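Local coordinates for polysaccharide biosynthesis protein CapD (Bacillus thuringiensis HD-771, PDB 6BWC), which probably acts as an NADP-dependent short-chain dehydrogenase/reductase-type enzyme on UDP-N-acetylglucosamine in the pathway to CMP-pseudaminic acid, at residues 169-173 with 202-207. The protein carries 2 engineered substitutions. Sequence-based numbering, arbitrary orientation.
Sequences FGNVM and RFMMTL. With UD1 (uridine-diphosphate-N-acetylglucosamine), chain O.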
loop_
_atom_site.group_PDB
_atom_site.type_symbol
_atom_site.label_atom_id
_atom_site.label_comp_id
_atom_site.label_asym_id
_atom_site.label_seq_id
_atom_site.Cartn_x
_atom_site.Cartn_y
_atom_site.Cartn_z
ATOM N N PHE C 169 -30.413 13.217 -5.142
ATOM C CA PHE C 169 -30.706 14.389 -5.976
ATOM C C PHE C 169 -31.181 14.007 -7.380
ATOM O O PHE C 169 -30.897 12.906 -7.887
ATOM C CB PHE C 169 -29.434 15.259 -6.186
ATOM C CG PHE C 169 -28.819 15.859 -4.937
ATOM C CD1 PHE C 169 -27.458 16.140 -4.924
ATOM C CD2 PHE C 169 -29.562 16.176 -3.810
ATOM C CE1 PHE C 169 -26.849 16.717 -3.819
ATOM C CE2 PHE C 169 -28.957 16.756 -2.701
ATOM C CZ PHE C 169 -27.594 17.019 -2.703
ATOM N N GLY C 170 -31.846 14.961 -8.023
ATOM C CA GLY C 170 -31.952 14.979 -9.481
ATOM C C GLY C 170 -31.211 16.171 -10.025
ATOM O O GLY C 170 -30.586 16.902 -9.282
ATOM N N ASN C 171 -31.299 16.376 -11.330
ATOM C CA ASN C 171 -30.415 17.314 -12.003
ATOM C C ASN C 171 -30.463 18.651 -11.330
ATOM O O ASN C 171 -31.500 19.267 -11.303
ATOM C CB ASN C 171 -30.775 17.469 -13.484
ATOM C CG ASN C 171 -30.589 16.185 -14.251
ATOM O OD1 ASN C 171 -31.103 15.138 -13.848
ATOM N ND2 ASN C 171 -29.853 16.246 -15.344
ATOM N N VAL C 172 -29.335 19.093 -10.789
ATOM C CA VAL C 172 -29.271 20.353 -10.045
ATOM C C VAL C 172 -28.952 21.460 -11.019
ATOM O O VAL C 172 -27.867 21.495 -11.571
ATOM C CB VAL C 172 -28.234 20.315 -8.910
ATOM C CG1 VAL C 172 -28.353 21.565 -8.039
ATOM C CG2 VAL C 172 -28.451 19.065 -8.060
ATOM N N MET C 173 -29.895 22.386 -11.181
ATOM C CA MET C 173 -29.856 23.360 -12.288
ATOM C C MET C 173 -28.746 24.429 -12.208
ATOM O O MET C 173 -28.610 25.160 -11.211
ATOM C CB MET C 173 -31.193 24.064 -12.419
ATOM C CG MET C 173 -32.343 23.107 -12.499
ATOM S SD MET C 173 -33.806 23.879 -13.189
ATOM C CE MET C 173 -34.977 22.992 -12.157
ATOM N N ARG C 202 -36.230 14.348 -17.423
ATOM C CA ARG C 202 -35.358 14.360 -16.241
ATOM C C ARG C 202 -36.034 15.009 -15.037
ATOM O O ARG C 202 -36.671 16.060 -15.185
ATOM C CB ARG C 202 -34.074 15.155 -16.549
ATOM C CG ARG C 202 -33.021 14.505 -17.463
ATOM C CD ARG C 202 -32.164 13.490 -16.720
ATOM N NE ARG C 202 -31.095 12.941 -17.564
ATOM C CZ ARG C 202 -31.211 11.896 -18.387
ATOM N NH1 ARG C 202 -32.358 11.239 -18.520
ATOM N NH2 ARG C 202 -30.164 11.505 -19.099
ATOM N N PHE C 203 -35.881 14.415 -13.849
ATOM C CA PHE C 203 -36.215 15.117 -12.587
ATOM C C PHE C 203 -35.177 16.205 -12.344
ATOM O O PHE C 203 -33.990 15.912 -12.380
ATOM C CB PHE C 203 -36.192 14.167 -11.392
ATOM C CG PHE C 203 -37.418 13.318 -11.252
ATOM C CD1 PHE C 203 -37.403 11.971 -11.592
ATOM C CD2 PHE C 203 -38.594 13.861 -10.749
ATOM C CE1 PHE C 203 -38.539 11.189 -11.446
ATOM C CE2 PHE C 203 -39.732 13.082 -10.600
ATOM C CZ PHE C 203 -39.701 11.748 -10.942
ATOM N N MET C 204 -35.606 17.437 -12.095
ATOM C CA MET C 204 -34.687 18.564 -11.880
ATOM C C MET C 204 -35.061 19.410 -10.641
ATOM O O MET C 204 -36.242 19.719 -10.423
ATOM C CB MET C 204 -34.596 19.458 -13.140
ATOM C CG MET C 204 -34.297 18.691 -14.436
ATOM S SD MET C 204 -33.640 19.534 -15.905
ATOM C CE MET C 204 -32.248 20.424 -15.277
ATOM N N MET C 205 -34.043 19.774 -9.844
ATOM C CA MET C 205 -34.204 20.542 -8.604
ATOM C C MET C 205 -33.350 21.815 -8.647
ATOM O O MET C 205 -32.421 21.920 -9.436
ATOM C CB MET C 205 -33.879 19.670 -7.370
ATOM C CG MET C 205 -32.418 19.311 -7.173
ATOM S SD MET C 205 -32.087 17.878 -6.098
ATOM C CE MET C 205 -32.912 18.430 -4.601
ATOM N N THR C 206 -33.706 22.800 -7.823
ATOM C CA THR C 206 -32.909 24.031 -7.647
ATOM C C THR C 206 -31.659 23.804 -6.732
ATOM O O THR C 206 -31.520 22.792 -6.025
ATOM C CB THR C 206 -33.775 25.222 -7.107
ATOM O OG1 THR C 206 -34.175 24.996 -5.749
ATOM C CG2 THR C 206 -35.031 25.473 -7.988
ATOM N N LEU C 207 -30.739 24.747 -6.758
ATOM C CA LEU C 207 -29.577 24.661 -5.893
ATOM C C LEU C 207 -30.011 24.685 -4.445
ATOM O O LEU C 207 -29.459 23.941 -3.653
ATOM C CB LEU C 207 -28.641 25.821 -6.190
ATOM C CG LEU C 207 -27.317 25.950 -5.459
ATOM C CD1 LEU C 207 -26.561 24.635 -5.434
ATOM C CD2 LEU C 207 -26.481 27.021 -6.152
HETATM C "C1'" UD1 O . -26.781 15.059 -13.840
HETATM C "C2'" UD1 O . -25.601 14.793 -12.920
HETATM C "C3'" UD1 O . -25.583 13.346 -12.432
HETATM C "C4'" UD1 O . -26.940 12.908 -11.889
HETATM C "C5'" UD1 O . -28.119 13.412 -12.744
HETATM C "C6'" UD1 O . -29.433 13.251 -11.967
HETATM C "C7'" UD1 O . -23.832 16.320 -13.695
HETATM C "C8'" UD1 O . -22.670 16.479 -14.655
HETATM N "N2'" UD1 O . -24.351 15.092 -13.595
HETATM O "O1'" UD1 O . -26.737 14.172 -14.946
HETATM O "O3'" UD1 O . -24.557 13.210 -11.428
HETATM O "O4'" UD1 O . -27.009 11.497 -11.797
HETATM O "O5'" UD1 O . -27.963 14.790 -13.143
HETATM O "O6'" UD1 O . -30.509 12.859 -12.824
HETATM O "O7'" UD1 O . -24.281 17.300 -13.103
HETATM N N1 UD1 O . -27.394 16.784 -23.028
HETATM C C2 UD1 O . -27.415 17.311 -24.355
HETATM N N3 UD1 O . -26.282 17.779 -24.902
HETATM C C4 UD1 O . -25.113 17.766 -24.229
HETATM C C5 UD1 O . -25.054 17.284 -22.946
HETATM C C6 UD1 O . -26.213 16.809 -22.352
HETATM O O2 UD1 O . -28.458 17.332 -25.033
HETATM O O4 UD1 O . -24.070 18.208 -24.737
HETATM C C1B UD1 O . -28.615 16.236 -22.399
HETATM C C2B UD1 O . -28.448 14.879 -21.711
HETATM O "O2'" UD1 O . -28.640 13.792 -22.606
HETATM C C3B UD1 O . -29.452 14.915 -20.576
HETATM C C4B UD1 O . -29.509 16.391 -20.245
HETATM O O4B UD1 O . -29.000 17.110 -21.367
HETATM O O3B UD1 O . -30.775 14.494 -20.926
HETATM C C5B UD1 O . -28.707 16.764 -19.009
HETATM O O5B UD1 O . -27.297 16.516 -19.125
HETATM P PA UD1 O . -26.423 16.996 -17.866
HETATM O O1A UD1 O . -24.941 17.006 -18.152
HETATM O O2A UD1 O . -27.011 18.262 -17.235
HETATM O O3A UD1 O . -26.803 16.005 -16.649
HETATM P PB UD1 O . -27.205 14.444 -16.496
HETATM O O1B UD1 O . -26.271 13.590 -17.329
HETATM O O2B UD1 O . -28.696 14.152 -16.617
#
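Where the NADP and UDP-N-acetylglucosamine pockets meet in this Rossmann-type enzyme, strand 171-172, which comes just after strand 163-169 of the main sheet, pairs in parallel with strand 201-205. Asn171 lies opposite Met204 and Val172 opposite Met205, with CA atoms 4.5 and 5.1 Å apart. Three backbone hydrogen bonds hold the register: Asn171 N to Phe203 O (2.9 Å), Met205 N to Asn171 O (3.0 Å) and Met173 N to Met205 O (3.1 Å). Asn171 and Met205 thus each bond through both N and O, as alternate residues of a parallel pair do. The other edge of strand 201-205 pairs with strand 233-235, so the segment 171-172 borders a small three-stranded sheet.

Side chains fill both faces. Met205 SD lies 3.7 Å from Phe169 CB and 4.7 Å from the ring centroid, an oblique Met-aromatic contact, and accepts a weak hydrogen bond from Gly170 N (3.5 Å). Val172 CG2 meets Met205 CG at 4.1 Å on the same face; on the Asn171 face, Met173 CE packs on Met204 CB at 3.7 Å. A CB on Gly170 would clash with Phe203 O.

At the nucleotide-sugar end, Asn171 OD1 accepts a hydrogen bond from O6' of the sugar (2.6 Å), while Asn171 ND2 and Arg202 NE converge on O2B of the diphosphate at 2.7 and 2.8 Å. The pairing thus places Asn171 and the positively charged Arg202 on one phosphate oxygen, while Asn171 also holds the sugar O6' and Val172 N bonds to O7N of NADP one residue on.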